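Local coordinates for meso-diaminopimelate dehydrogenase (Clostridium tetani, PDB 3WGZ), which catalyses the reversible, NADP-dependent oxidative deamination of meso-diaminopimelate at its D-centre, and is here engineered and bound to D-leucine, at residues 3-8 with 26-31; 148-153 with 172-177; 154-159 with 222-227; 165-170 with 204-209. The protein carries 6 engineered substitutions. All coordinates share one frame; numbering follows the deposited sequence.

Contact 1: residues 3-8 with 26-31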
loop_
_atom_site.group_PDB
_atom_site.type_symbol
_atom_site.label_atom_id
_atom_site.label_comp_id
_atom_site.label_asym_id
_atom_site.label_seq_id
_atom_site.Cartn_x
_atom_site.Cartn_y
_atom_site.Cartn_z
ATOM N N SER B 3 -25.268 -12.213 -13.655
ATOM C CA SER B 3 -24.016 -11.991 -14.439
ATOM C C SER B 3 -22.805 -11.924 -13.508
ATOM O O SER B 3 -22.264 -10.849 -13.252
ATOM C CB SER B 3 -24.121 -10.689 -15.234
ATOM O OG SER B 3 -24.291 -9.576 -14.370
ATOM N N LYS B 4 -22.377 -13.078 -13.009
ATOM C CA LYS B 4 -21.240 -13.127 -12.106
ATOM C C LYS B 4 -19.972 -13.652 -12.780
ATOM O O LYS B 4 -20.029 -14.312 -13.820
ATOM C CB LYS B 4 -21.588 -13.992 -10.895
ATOM C CG LYS B 4 -22.769 -13.470 -10.090
ATOM C CD LYS B 4 -23.118 -14.409 -8.957
ATOM C CE LYS B 4 -24.337 -13.931 -8.193
ATOM N NZ LYS B 4 -24.125 -12.576 -7.605
ATOM N N ILE B 5 -18.827 -13.335 -12.185
ATOM C CA ILE B 5 -17.537 -13.771 -12.708
ATOM C C ILE B 5 -17.386 -15.257 -12.417
ATOM O O ILE B 5 -17.472 -15.684 -11.266
ATOM C CB ILE B 5 -16.377 -12.992 -12.041
ATOM C CG1 ILE B 5 -16.598 -11.485 -12.222
ATOM C CG2 ILE B 5 -15.045 -13.401 -12.658
ATOM C CD1 ILE B 5 -15.538 -10.607 -11.577
ATOM N N ARG B 6 -17.174 -16.043 -13.465
ATOM C CA ARG B 6 -17.035 -17.491 -13.322
ATOM C C ARG B 6 -15.595 -17.876 -13.049
ATOM O O ARG B 6 -14.718 -17.681 -13.890
ATOM C CB ARG B 6 -17.525 -18.186 -14.589
ATOM C CG ARG B 6 -19.007 -18.005 -14.837
ATOM C CD ARG B 6 -19.391 -18.495 -16.214
ATOM N NE ARG B 6 -18.785 -17.667 -17.250
ATOM C CZ ARG B 6 -18.914 -17.889 -18.554
ATOM N NH1 ARG B 6 -19.634 -18.916 -18.982
ATOM N NH2 ARG B 6 -18.312 -17.092 -19.426
ATOM N N ILE B 7 -15.351 -18.440 -11.876
ATOM C CA ILE B 7 -13.995 -18.813 -11.510
ATOM C C ILE B 7 -13.699 -20.299 -11.613
ATOM O O ILE B 7 -14.546 -21.141 -11.318
ATOM C CB ILE B 7 -13.663 -18.356 -10.060
ATOM C CG1 ILE B 7 -13.772 -16.830 -9.955
ATOM C CG2 ILE B 7 -12.256 -18.823 -9.661
ATOM C CD1 ILE B 7 -12.969 -16.091 -10.985
ATOM N N GLY B 8 -12.480 -20.605 -12.036
ATOM C CA GLY B 8 -12.047 -21.981 -12.132
ATOM C C GLY B 8 -10.876 -22.132 -11.180
ATOM O O GLY B 8 -10.079 -21.211 -11.048
ATOM N N ASN B 26 -17.385 -13.238 -1.859
ATOM C CA ASN B 26 -17.457 -12.358 -3.017
ATOM C C ASN B 26 -18.695 -12.630 -3.863
ATOM O O ASN B 26 -18.667 -13.421 -4.801
ATOM C CB ASN B 26 -16.189 -12.536 -3.844
ATOM C CG ASN B 26 -14.983 -11.903 -3.189
ATOM O OD1 ASN B 26 -14.807 -10.691 -3.243
ATOM N ND2 ASN B 26 -14.153 -12.716 -2.555
ATOM N N ASP B 27 -19.774 -11.940 -3.523
ATOM C CA ASP B 27 -21.056 -12.090 -4.194
ATOM C C ASP B 27 -21.043 -11.993 -5.713
ATOM O O ASP B 27 -21.880 -12.597 -6.374
ATOM C CB ASP B 27 -22.047 -11.067 -3.632
ATOM C CG ASP B 27 -22.144 -11.129 -2.120
ATOM O OD1 ASP B 27 -22.312 -12.244 -1.578
ATOM O OD2 ASP B 27 -22.057 -10.065 -1.473
ATOM N N ASP B 28 -20.108 -11.236 -6.273
ATOM C CA ASP B 28 -20.044 -11.084 -7.723
ATOM C C ASP B 28 -19.282 -12.228 -8.399
ATOM O O ASP B 28 -18.948 -12.159 -9.586
ATOM C CB ASP B 28 -19.400 -9.744 -8.072
ATOM C CG ASP B 28 -17.934 -9.694 -7.713
ATOM O OD1 ASP B 28 -17.561 -10.260 -6.659
ATOM O OD2 ASP B 28 -17.161 -9.082 -8.480
ATOM N N MET B 29 -19.009 -13.286 -7.651
ATOM C CA MET B 29 -18.292 -14.413 -8.221
ATOM C C MET B 29 -18.915 -15.757 -7.912
ATOM O O MET B 29 -19.523 -15.954 -6.858
ATOM C CB MET B 29 -16.842 -14.415 -7.750
ATOM C CG MET B 29 -15.971 -13.454 -8.506
ATOM S SD MET B 29 -14.296 -13.422 -7.873
ATOM C CE MET B 29 -14.200 -11.779 -7.246
ATOM N N GLU B 30 -18.754 -16.679 -8.852
ATOM C CA GLU B 30 -19.268 -18.029 -8.706
ATOM C C GLU B 30 -18.159 -19.005 -9.044
ATOM O O GLU B 30 -17.343 -18.741 -9.924
ATOM C CB GLU B 30 -20.451 -18.250 -9.645
ATOM C CG GLU B 30 -21.711 -17.510 -9.235
ATOM C CD GLU B 30 -22.172 -17.893 -7.845
ATOM O OE1 GLU B 30 -22.398 -19.103 -7.607
ATOM O OE2 GLU B 30 -22.304 -16.985 -6.991
ATOM N N LEU B 31 -18.131 -20.126 -8.335
ATOM C CA LEU B 31 -17.134 -21.162 -8.567
ATOM C C LEU B 31 -17.716 -22.168 -9.559
ATOM O O LEU B 31 -18.686 -22.862 -9.254
ATOM C CB LEU B 31 -16.793 -21.865 -7.252
ATOM C CG LEU B 31 -15.868 -23.084 -7.316
ATOM C CD1 LEU B 31 -14.520 -22.704 -7.896
ATOM C CD2 LEU B 31 -15.705 -23.647 -5.918
#
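Ile5 and Met29 pair in parallel register, and three backbone hydrogen bonds join their strands: Ile5 N to Asp28 O, Glu30 N to Ile5 O, and Ile7 N to Glu30 O, the last at 2.8 Å. On the face that carries Ile5, Ile7 and Met29, the thioether chain lies across both isoleucines. Its CG meets Ile5 CB at 3.6 Å, while Met29 SD reaches Ile7 CG1 at 4.0 Å. Arg6 and Glu30 occupy the other face. Just before the strand, Lys4 stretches along the turn, its CG anti to the carbonyl carbon (chi1 -61°), and only the last torsion bends, delivering NZ to Asp27 O at 2.6 Å. Glu30 folds back over the aliphatic part of this lysine; its OE2 stays 4.8 Å from Lys4 NZ, so any attraction between the charges acts at a distance. A type I turn from Asn26 to Met29 positions the Asp27 and Asp28 carbonyls as acceptors. Asp28 itself is salt-bridged to Arg289, and Arg6 to Asp64. These are the first two strands of a Rossmann-type beta-alpha-beta unit: helix 14-24 covers Ile7 and Leu31, helix 276-296 packs on Ile5 and Met29, and strand 65-68 continues the sheet beyond strand 5-10.

Contact 2: residues 148-153 with 172-177. Engineered in segment 172-177: Ile173 (natural residue Thr). With DLE (D-leucine), chain C.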
loop_
_atom_site.group_PDB
_atom_site.type_symbol
_atom_site.label_atom_id
_atom_site.label_comp_id
_atom_site.label_asym_id
_atom_site.label_seq_id
_atom_site.Cartn_x
_atom_site.Cartn_y
_atom_site.Cartn_z
ATOM N N TRP B 148 10.341 -11.065 6.764
ATOM C CA TRP B 148 9.289 -12.056 6.614
ATOM C C TRP B 148 8.858 -12.547 7.991
ATOM O O TRP B 148 9.491 -13.416 8.583
ATOM C CB TRP B 148 9.779 -13.180 5.708
ATOM C CG TRP B 148 9.889 -12.676 4.298
ATOM C CD1 TRP B 148 8.875 -12.571 3.383
ATOM C CD2 TRP B 148 11.043 -12.090 3.681
ATOM N NE1 TRP B 148 9.327 -11.955 2.238
ATOM C CE2 TRP B 148 10.654 -11.651 2.393
ATOM C CE3 TRP B 148 12.370 -11.891 4.091
ATOM C CZ2 TRP B 148 11.548 -11.023 1.510
ATOM C CZ3 TRP B 148 13.256 -11.266 3.213
ATOM C CH2 TRP B 148 12.838 -10.842 1.935
ATOM N N GLY B 149 7.789 -11.909 8.489
ATOM C CA GLY B 149 7.201 -12.174 9.802
ATOM C C GLY B 149 7.248 -13.624 10.190
ATOM O O GLY B 149 7.539 -14.465 9.337
ATOM N N LYS B 150 6.948 -13.925 11.453
ATOM C CA LYS B 150 7.003 -15.305 11.923
ATOM C C LYS B 150 6.291 -16.275 10.998
ATOM O O LYS B 150 5.083 -16.190 10.800
ATOM C CB LYS B 150 6.435 -15.432 13.339
ATOM C CG LYS B 150 6.519 -16.855 13.891
ATOM C CD LYS B 150 6.233 -16.900 15.381
ATOM C CE LYS B 150 6.264 -18.330 15.892
ATOM N NZ LYS B 150 6.072 -18.396 17.367
ATOM N N GLY B 151 7.061 -17.199 10.434
ATOM C CA GLY B 151 6.512 -18.178 9.515
ATOM C C GLY B 151 7.454 -19.353 9.341
ATOM O O GLY B 151 8.669 -19.235 9.522
ATOM N N VAL B 152 6.892 -20.496 8.969
ATOM C CA VAL B 152 7.673 -21.700 8.796
ATOM C C VAL B 152 8.400 -21.796 7.458
ATOM O O VAL B 152 8.012 -21.172 6.465
ATOM C CB VAL B 152 6.776 -22.938 8.947
ATOM C CG1 VAL B 152 7.601 -24.195 8.847
ATOM C CG2 VAL B 152 6.021 -22.869 10.264
ATOM N N SER B 153 9.482 -22.567 7.460
ATOM C CA SER B 153 10.262 -22.826 6.256
ATOM C C SER B 153 10.252 -24.335 6.128
ATOM O O SER B 153 10.892 -25.033 6.913
ATOM C CB SER B 153 11.707 -22.341 6.393
ATOM O OG SER B 153 11.753 -20.943 6.594
ATOM N N TYR B 172 10.917 -21.829 12.536
ATOM C CA TYR B 172 10.282 -20.557 12.251
ATOM C C TYR B 172 11.374 -19.555 11.952
ATOM O O TYR B 172 12.480 -19.661 12.477
ATOM C CB TYR B 172 9.501 -20.042 13.458
ATOM C CG TYR B 172 8.259 -20.823 13.799
ATOM C CD1 TYR B 172 7.087 -20.668 13.057
ATOM C CD2 TYR B 172 8.249 -21.715 14.874
ATOM C CE1 TYR B 172 5.937 -21.376 13.383
ATOM C CE2 TYR B 172 7.105 -22.427 15.205
ATOM C CZ TYR B 172 5.955 -22.254 14.458
ATOM O OH TYR B 172 4.828 -22.966 14.784
ATOM N N ILE B 173 11.062 -18.599 11.084
ATOM C CA ILE B 173 11.979 -17.529 10.759
ATOM C C ILE B 173 11.239 -16.336 11.350
ATOM O O ILE B 173 10.037 -16.184 11.132
ATOM C CB ILE B 173 12.160 -17.353 9.236
ATOM C CG1 ILE B 173 12.860 -18.587 8.655
ATOM C CG2 ILE B 173 12.999 -16.107 8.956
ATOM C CD1 ILE B 173 13.122 -18.532 7.155
ATOM N N ILE B 174 11.935 -15.503 12.109
ATOM C CA ILE B 174 11.285 -14.366 12.733
ATOM C C ILE B 174 12.096 -13.083 12.638
ATOM O O ILE B 174 13.296 -13.067 12.923
ATOM C CB ILE B 174 11.019 -14.635 14.236
ATOM C CG1 ILE B 174 10.398 -16.028 14.419
ATOM C CG2 ILE B 174 10.123 -13.533 14.819
ATOM C CD1 ILE B 174 10.307 -16.483 15.875
ATOM N N PRO B 175 11.446 -11.985 12.235
ATOM C CA PRO B 175 12.163 -10.711 12.133
ATOM C C PRO B 175 12.613 -10.309 13.533
ATOM O O PRO B 175 11.882 -10.511 14.506
ATOM C CB PRO B 175 11.103 -9.763 11.569
ATOM C CG PRO B 175 10.248 -10.681 10.717
ATOM C CD PRO B 175 10.103 -11.890 11.632
ATOM N N ILE B 176 13.814 -9.754 13.641
ATOM C CA ILE B 176 14.322 -9.335 14.933
ATOM C C ILE B 176 13.787 -7.944 15.250
ATOM O O ILE B 176 13.990 -6.999 14.487
ATOM C CB ILE B 176 15.847 -9.332 14.925
ATOM C CG1 ILE B 176 16.346 -10.750 14.637
ATOM C CG2 ILE B 176 16.377 -8.831 16.257
ATOM C CD1 ILE B 176 17.830 -10.851 14.335
ATOM N N LYS B 177 13.093 -7.834 16.379
ATOM C CA LYS B 177 12.486 -6.580 16.821
ATOM C C LYS B 177 13.454 -5.399 16.789
ATOM O O LYS B 177 13.101 -4.303 16.345
ATOM C CB LYS B 177 11.928 -6.754 18.239
ATOM C CG LYS B 177 10.512 -6.228 18.437
ATOM C CD LYS B 177 10.443 -4.705 18.470
ATOM C CE LYS B 177 9.038 -4.235 18.842
ATOM N NZ LYS B 177 8.931 -2.745 18.944
HETATM N N DLE C . 11.161 -21.725 0.850
HETATM C CA DLE C . 11.394 -23.161 1.060
HETATM C CB DLE C . 10.099 -23.960 0.901
HETATM C CG DLE C . 9.535 -23.756 -0.507
HETATM C CD1 DLE C . 10.526 -24.297 -1.540
HETATM C CD2 DLE C . 8.208 -24.506 -0.638
HETATM C C DLE C . 11.965 -23.387 2.462
HETATM O O DLE C . 11.419 -22.773 3.404
HETATM O OXT DLE C . 12.947 -24.152 2.557
#
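Lys150 lies over the ring of Tyr172 where strand 151-152, a short, weakly bonded edge strand, runs antiparallel to strand 166-175 in a mixed sheet of the C-terminal domain. With CG anti to the backbone N (chi1 -178°) and every later torsion extended, the lysine chain crosses the aromatic face. Its CE sits 3.8 Å from the centroid of the Tyr172 ring in a CH-pi contact. Lys150 NZ lies beyond it, 4.6 Å from the same centroid and only 7° off the ring normal, a cation-pi arrangement in which the charge is above the pi cloud. The stem of the lysine also runs alongside Ile174, both side chains pointing the same way. Val152 approaches the tyrosine obliquely, its CG2 branch 3.5 Å from Tyr172 CE1. At the far end of the phenol, Tyr172 OH is hydrogen-bonded to His244 ND1, and the two rings also meet, which should limit rotation of the tyrosine beneath the lysine.

Between the strands, Gly151 and Ile173 form a hydrogen-bonded antiparallel pair. The bond from Ile173 N to Gly151 O is the shorter at 2.9 Å; the return bond, Gly151 N to Ile173 O, is longer at 3.2 Å. Ile173 is an engineered residue, and its side chain leaves the sheet on the face away from Tyr172. Ser153, between the edge strand and helix 154-161, borders the D-leucine site. Farther along, Pro175 sets its ring against the glycine before the strand, with Pro175 CD 3.4 Å from Gly149 CA.

Contact 3: residues 154-159 with 222-227; sequences LGHSDA and PDYFAD. Engineered in segment 154-159: Leu154 (natural residue Gln). With DLE (D-leucine), chain C.
Tyr224 is the first residue of the loop 222-227 to meet helix 154-161, and it does so in two ways. Its carbonyl O lies at the edge of the His156 imidazole, in the ring plane, 2.9 Å from His156 NE2; the N-H points poorly at it (125°), and the bond is weak. The phenol ring meanwhile turns its own edge to the face of the same imidazole, CD2 poised over the centre, with the two planes at 82°. His156 carries its CG anti to the carbonyl carbon (chi1 -72°), which swings the imidazole off the helix toward the loop. One face of the phenol receives the methyl of Ala159, whose CB is 3.9 Å from the Tyr224 ring centroid in a CH-pi contact.

Phe225 follows and reverses the geometry. Here the imidazole supplies the edge, with His156 CD2 3.7 Å from Phe225 CZ and displaced toward the rim of the phenyl face. Caught between two T-shaped partners, His156 is probably restricted in rotation by both. Its ND1 is buried without a polar partner in the model.

At the helix start, Gly155 N makes a weak and doubtful bond to the D-leucine carboxylate, and the engineered Leu154 packs by CD2 on the ligand chain. His156, the helix's member of the aromatic cluster, directly follows this glycine. Beneath the cluster, Gln171 of strand 166-175 and Met199 of strand 197-205 touch both His156 and Phe225, so loop and helix meet upon the mixed sheet.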
loop_
_atom_site.group_PDB
_atom_site.type_symbol
_atom_site.label_atom_id
_atom_site.label_comp_id
_atom_site.label_asym_id
_atom_site.label_seq_id
_atom_site.Cartn_x
_atom_site.Cartn_y
_atom_site.Cartn_z
ATOM N N LEU B 154 9.491 -24.835 5.162
ATOM C CA LEU B 154 9.393 -26.270 4.936
ATOM C C LEU B 154 10.798 -26.860 4.863
ATOM O O LEU B 154 11.097 -27.866 5.514
ATOM C CB LEU B 154 8.630 -26.553 3.635
ATOM C CG LEU B 154 7.155 -26.128 3.507
ATOM C CD1 LEU B 154 7.012 -24.616 3.632
ATOM C CD2 LEU B 154 6.613 -26.585 2.155
ATOM N N GLY B 155 11.658 -26.214 4.079
ATOM C CA GLY B 155 13.020 -26.684 3.918
ATOM C C GLY B 155 13.759 -26.851 5.228
ATOM O O GLY B 155 14.283 -27.927 5.513
ATOM N N HIS B 156 13.806 -25.789 6.028
ATOM C CA HIS B 156 14.495 -25.853 7.309
ATOM C C HIS B 156 13.921 -26.917 8.234
ATOM O O HIS B 156 14.630 -27.449 9.084
ATOM C CB HIS B 156 14.463 -24.494 8.001
ATOM C CG HIS B 156 15.351 -23.476 7.362
ATOM N ND1 HIS B 156 15.054 -22.879 6.156
ATOM C CD2 HIS B 156 16.546 -22.970 7.748
ATOM C CE1 HIS B 156 16.027 -22.048 5.828
ATOM N NE2 HIS B 156 16.945 -22.084 6.777
ATOM N N SER B 157 12.642 -27.233 8.072
ATOM C CA SER B 157 12.023 -28.251 8.910
ATOM C C SER B 157 12.532 -29.628 8.509
ATOM O O SER B 157 12.828 -30.462 9.365
ATOM C CB SER B 157 10.501 -28.195 8.785
ATOM O OG SER B 157 10.011 -26.959 9.270
ATOM N N ASP B 158 12.628 -29.868 7.204
ATOM C CA ASP B 158 13.121 -31.154 6.720
ATOM C C ASP B 158 14.554 -31.303 7.203
ATOM O O ASP B 158 14.976 -32.377 7.603
ATOM C CB ASP B 158 13.082 -31.218 5.190
ATOM C CG ASP B 158 11.671 -31.226 4.643
ATOM O OD1 ASP B 158 10.810 -31.883 5.265
ATOM O OD2 ASP B 158 11.427 -30.591 3.590
ATOM N N ALA B 159 15.294 -30.202 7.164
ATOM C CA ALA B 159 16.676 -30.189 7.614
ATOM C C ALA B 159 16.736 -30.679 9.065
ATOM O O ALA B 159 17.452 -31.632 9.380
ATOM C CB ALA B 159 17.239 -28.773 7.508
ATOM N N PRO B 222 25.295 -25.762 8.092
ATOM C CA PRO B 222 25.612 -24.904 6.945
ATOM C C PRO B 222 24.414 -24.663 6.035
ATOM O O PRO B 222 23.564 -25.539 5.859
ATOM C CB PRO B 222 26.725 -25.672 6.232
ATOM C CG PRO B 222 27.393 -26.414 7.351
ATOM C CD PRO B 222 26.208 -26.919 8.141
ATOM N N ASP B 223 24.360 -23.462 5.467
ATOM C CA ASP B 223 23.293 -23.057 4.558
ATOM C C ASP B 223 21.962 -22.767 5.246
ATOM O O ASP B 223 21.330 -21.750 4.964
ATOM C CB ASP B 223 23.089 -24.121 3.477
ATOM C CG ASP B 223 24.389 -24.529 2.810
ATOM O OD1 ASP B 223 25.129 -23.634 2.346
ATOM O OD2 ASP B 223 24.670 -25.748 2.749
ATOM N N TYR B 224 21.542 -23.642 6.153
ATOM C CA TYR B 224 20.265 -23.451 6.834
ATOM C C TYR B 224 20.254 -22.582 8.087
ATOM O O TYR B 224 19.370 -21.746 8.243
ATOM C CB TYR B 224 19.640 -24.802 7.194
ATOM C CG TYR B 224 19.303 -25.664 6.006
ATOM C CD1 TYR B 224 20.271 -26.476 5.414
ATOM C CD2 TYR B 224 18.013 -25.676 5.475
ATOM C CE1 TYR B 224 19.962 -27.282 4.327
ATOM C CE2 TYR B 224 17.694 -26.474 4.388
ATOM C CZ TYR B 224 18.673 -27.276 3.821
ATOM O OH TYR B 224 18.357 -28.088 2.757
ATOM N N PHE B 225 21.228 -22.769 8.975
ATOM C CA PHE B 225 21.245 -22.016 10.231
ATOM C C PHE B 225 22.528 -21.269 10.625
ATOM O O PHE B 225 22.467 -20.273 11.345
ATOM C CB PHE B 225 20.863 -22.960 11.378
ATOM C CG PHE B 225 19.490 -23.577 11.241
ATOM C CD1 PHE B 225 18.353 -22.871 11.626
ATOM C CD2 PHE B 225 19.340 -24.871 10.741
ATOM C CE1 PHE B 225 17.082 -23.445 11.522
ATOM C CE2 PHE B 225 18.070 -25.457 10.630
ATOM C CZ PHE B 225 16.937 -24.741 11.023
ATOM N N ALA B 226 23.681 -21.749 10.169
ATOM C CA ALA B 226 24.972 -21.143 10.513
ATOM C C ALA B 226 25.014 -19.614 10.598
ATOM O O ALA B 226 25.670 -19.053 11.480
ATOM C CB ALA B 226 26.038 -21.622 9.542
ATOM N N ASP B 227 24.303 -18.945 9.699
ATOM C CA ASP B 227 24.301 -17.489 9.656
ATOM C C ASP B 227 23.316 -16.772 10.573
ATOM O O ASP B 227 23.389 -15.550 10.716
ATOM C CB ASP B 227 24.053 -17.031 8.221
ATOM C CG ASP B 227 25.083 -17.578 7.259
ATOM O OD1 ASP B 227 26.282 -17.338 7.502
ATOM O OD2 ASP B 227 24.696 -18.246 6.270
HETATM N N DLE C . 11.161 -21.725 0.850
HETATM C CA DLE C . 11.394 -23.161 1.060
HETATM C CB DLE C . 10.099 -23.960 0.901
HETATM C CG DLE C . 9.535 -23.756 -0.507
HETATM C CD1 DLE C . 10.526 -24.297 -1.540
HETATM C CD2 DLE C . 8.208 -24.506 -0.638
HETATM C C DLE C . 11.965 -23.387 2.462
HETATM O O DLE C . 11.419 -22.773 3.404
HETATM O OXT DLE C . 12.947 -24.152 2.557
#

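Contact 4: residues 165-170 with 204-209; sequences GVKNGI and VPEENA
Gly165 O accepts a hydrogen bond from Glu206 N at 2.9 Å, and from there the two antiparallel segments run together as far as Asn168 and Val204. Val166 faces Pro205 as a non-hydrogen-bonded pair, while Asn168 and Val204 form a hydrogen-bonded one, with Val204 N 2.8 Å from Asn168 O. Between these pairs the register slips by one residue. Val204 O receives Lys167 N at 2.8 Å and, weakly, Asn168 N at 3.4 Å. Gly165 has a positive phi (89°) and lies beside Ala209, whose CB sits 3.6 Å from Gly165 O.

Lys167 starts toward the partner strand, its CG 3.2 Å from Pro205 O, then bends at chi2 (-113°) so that its amine leads away. It crosses Glu206 obliquely, and Lys167 NZ remains 4.7 Å from Glu206 OE1, too far for a salt bridge. Val204 turns its CB onto the Asn168 carbonyl, and beyond it Leu240 of helix 237-243 packs on the valine. Asn168 OD1 is engaged by Arg161. Two residues, Lys167 and Asn168, thus stand opposite the single Val204, the defining feature of a classic beta bulge, here placed where strand 166-175 turns a corner at Lys167 and Asn168.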
loop_
_atom_site.group_PDB
_atom_site.type_symbol
_atom_site.label_atom_id
_atom_site.label_comp_id
_atom_site.label_asym_id
_atom_site.label_seq_id
_atom_site.Cartn_x
_atom_site.Cartn_y
_atom_site.Cartn_z
ATOM N N GLY B 165 18.944 -38.020 16.470
ATOM C CA GLY B 165 18.236 -37.871 17.729
ATOM C C GLY B 165 16.966 -37.037 17.658
ATOM O O GLY B 165 16.307 -36.824 18.677
ATOM N N VAL B 166 16.619 -36.557 16.466
ATOM C CA VAL B 166 15.412 -35.755 16.297
ATOM C C VAL B 166 14.247 -36.588 15.768
ATOM O O VAL B 166 14.286 -37.065 14.637
ATOM C CB VAL B 166 15.633 -34.590 15.318
ATOM C CG1 VAL B 166 14.315 -33.832 15.110
ATOM C CG2 VAL B 166 16.712 -33.651 15.854
ATOM N N LYS B 167 13.215 -36.750 16.591
ATOM C CA LYS B 167 12.026 -37.510 16.212
ATOM C C LYS B 167 11.211 -36.722 15.194
ATOM O O LYS B 167 10.851 -37.223 14.127
ATOM C CB LYS B 167 11.145 -37.757 17.432
ATOM C CG LYS B 167 11.810 -38.522 18.544
ATOM C CD LYS B 167 11.178 -39.888 18.726
ATOM C CE LYS B 167 9.735 -39.781 19.179
ATOM N NZ LYS B 167 9.168 -41.132 19.442
ATOM N N ASN B 168 10.914 -35.480 15.555
ATOM C CA ASN B 168 10.140 -34.598 14.703
ATOM C C ASN B 168 10.450 -33.165 15.121
ATOM O O ASN B 168 11.012 -32.938 16.199
ATOM C CB ASN B 168 8.651 -34.902 14.870
ATOM C CG ASN B 168 7.809 -34.332 13.752
ATOM O OD1 ASN B 168 8.323 -34.000 12.685
ATOM N ND2 ASN B 168 6.504 -34.232 13.980
ATOM N N GLY B 169 10.095 -32.201 14.275
ATOM C CA GLY B 169 10.369 -30.816 14.604
ATOM C C GLY B 169 9.901 -29.808 13.576
ATOM O O GLY B 169 9.459 -30.164 12.481
ATOM N N ILE B 170 10.010 -28.533 13.934
ATOM C CA ILE B 170 9.587 -27.459 13.053
ATOM C C ILE B 170 10.464 -26.228 13.253
ATOM O O ILE B 170 11.065 -26.035 14.322
ATOM C CB ILE B 170 8.112 -27.089 13.326
ATOM C CG1 ILE B 170 7.614 -26.086 12.285
ATOM C CG2 ILE B 170 7.980 -26.517 14.728
ATOM C CD1 ILE B 170 6.122 -25.770 12.390
ATOM N N VAL B 204 11.335 -32.297 18.908
ATOM C CA VAL B 204 10.873 -33.411 19.717
ATOM C C VAL B 204 12.027 -34.399 19.631
ATOM O O VAL B 204 12.283 -34.982 18.579
ATOM C CB VAL B 204 9.594 -34.047 19.134
ATOM C CG1 VAL B 204 9.154 -35.227 20.002
ATOM C CG2 VAL B 204 8.491 -33.005 19.055
ATOM N N PRO B 205 12.764 -34.570 20.732
ATOM C CA PRO B 205 13.900 -35.495 20.752
ATOM C C PRO B 205 13.476 -36.944 20.951
ATOM O O PRO B 205 12.376 -37.216 21.431
ATOM C CB PRO B 205 14.723 -34.985 21.926
ATOM C CG PRO B 205 13.647 -34.581 22.901
ATOM C CD PRO B 205 12.648 -33.848 22.013
ATOM N N GLU B 206 14.352 -37.869 20.574
ATOM C CA GLU B 206 14.084 -39.290 20.751
ATOM C C GLU B 206 14.367 -39.566 22.219
ATOM O O GLU B 206 14.886 -38.706 22.929
ATOM C CB GLU B 206 15.022 -40.122 19.879
ATOM C CG GLU B 206 15.102 -39.639 18.449
ATOM C CD GLU B 206 14.649 -40.679 17.442
ATOM O OE1 GLU B 206 13.485 -41.136 17.525
ATOM O OE2 GLU B 206 15.465 -41.035 16.561
ATOM N N GLU B 207 14.018 -40.753 22.692
ATOM C CA GLU B 207 14.282 -41.063 24.086
ATOM C C GLU B 207 15.796 -41.150 24.206
ATOM O O GLU B 207 16.430 -41.978 23.549
ATOM C CB GLU B 207 13.629 -42.383 24.478
ATOM C CG GLU B 207 13.535 -42.570 25.974
ATOM C CD GLU B 207 12.458 -43.557 26.366
ATOM O OE1 GLU B 207 12.191 -43.685 27.584
ATOM O OE2 GLU B 207 11.878 -44.198 25.456
ATOM N N ASN B 208 16.367 -40.293 25.045
ATOM C CA ASN B 208 17.816 -40.238 25.211
ATOM C C ASN B 208 18.343 -39.888 23.816
ATOM O O ASN B 208 18.186 -40.677 22.883
ATOM C CB ASN B 208 18.377 -41.606 25.636
ATOM C CG ASN B 208 17.529 -42.290 26.698
ATOM O OD1 ASN B 208 17.121 -41.672 27.686
ATOM N ND2 ASN B 208 17.272 -43.584 26.505
ATOM N N ALA B 209 18.955 -38.722 23.646
ATOM C CA ALA B 209 19.448 -38.373 22.316
ATOM C C ALA B 209 20.644 -37.440 22.295
ATOM O O ALA B 209 21.338 -37.342 21.283
ATOM C CB ALA B 209 18.315 -37.765 21.492
#

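In the fold
Contact 1 stands apart, its centre about 41 Å from that of contact 3 and on the opposite side of the chain's centre; it belongs to the parallel Rossmann-type sheet, whereas the other three share the C-terminal domain. Contacts 2 and 4 use successive parts of strand 166-175, bonded to different neighbours in one mixed sheet, and contact 3 places a helix and a loop against that sheet. All four are partly buried, yet contact 1 combines an apolar face with a polar rim, contact 2 sets a lysine over a tyrosine face beside a short backbone pairing, contact 3 relies on aromatic edges and faces, and contact 4, the most peripheral, is largely backbone bonding. Contacts 2 and 3 both border D-leucine.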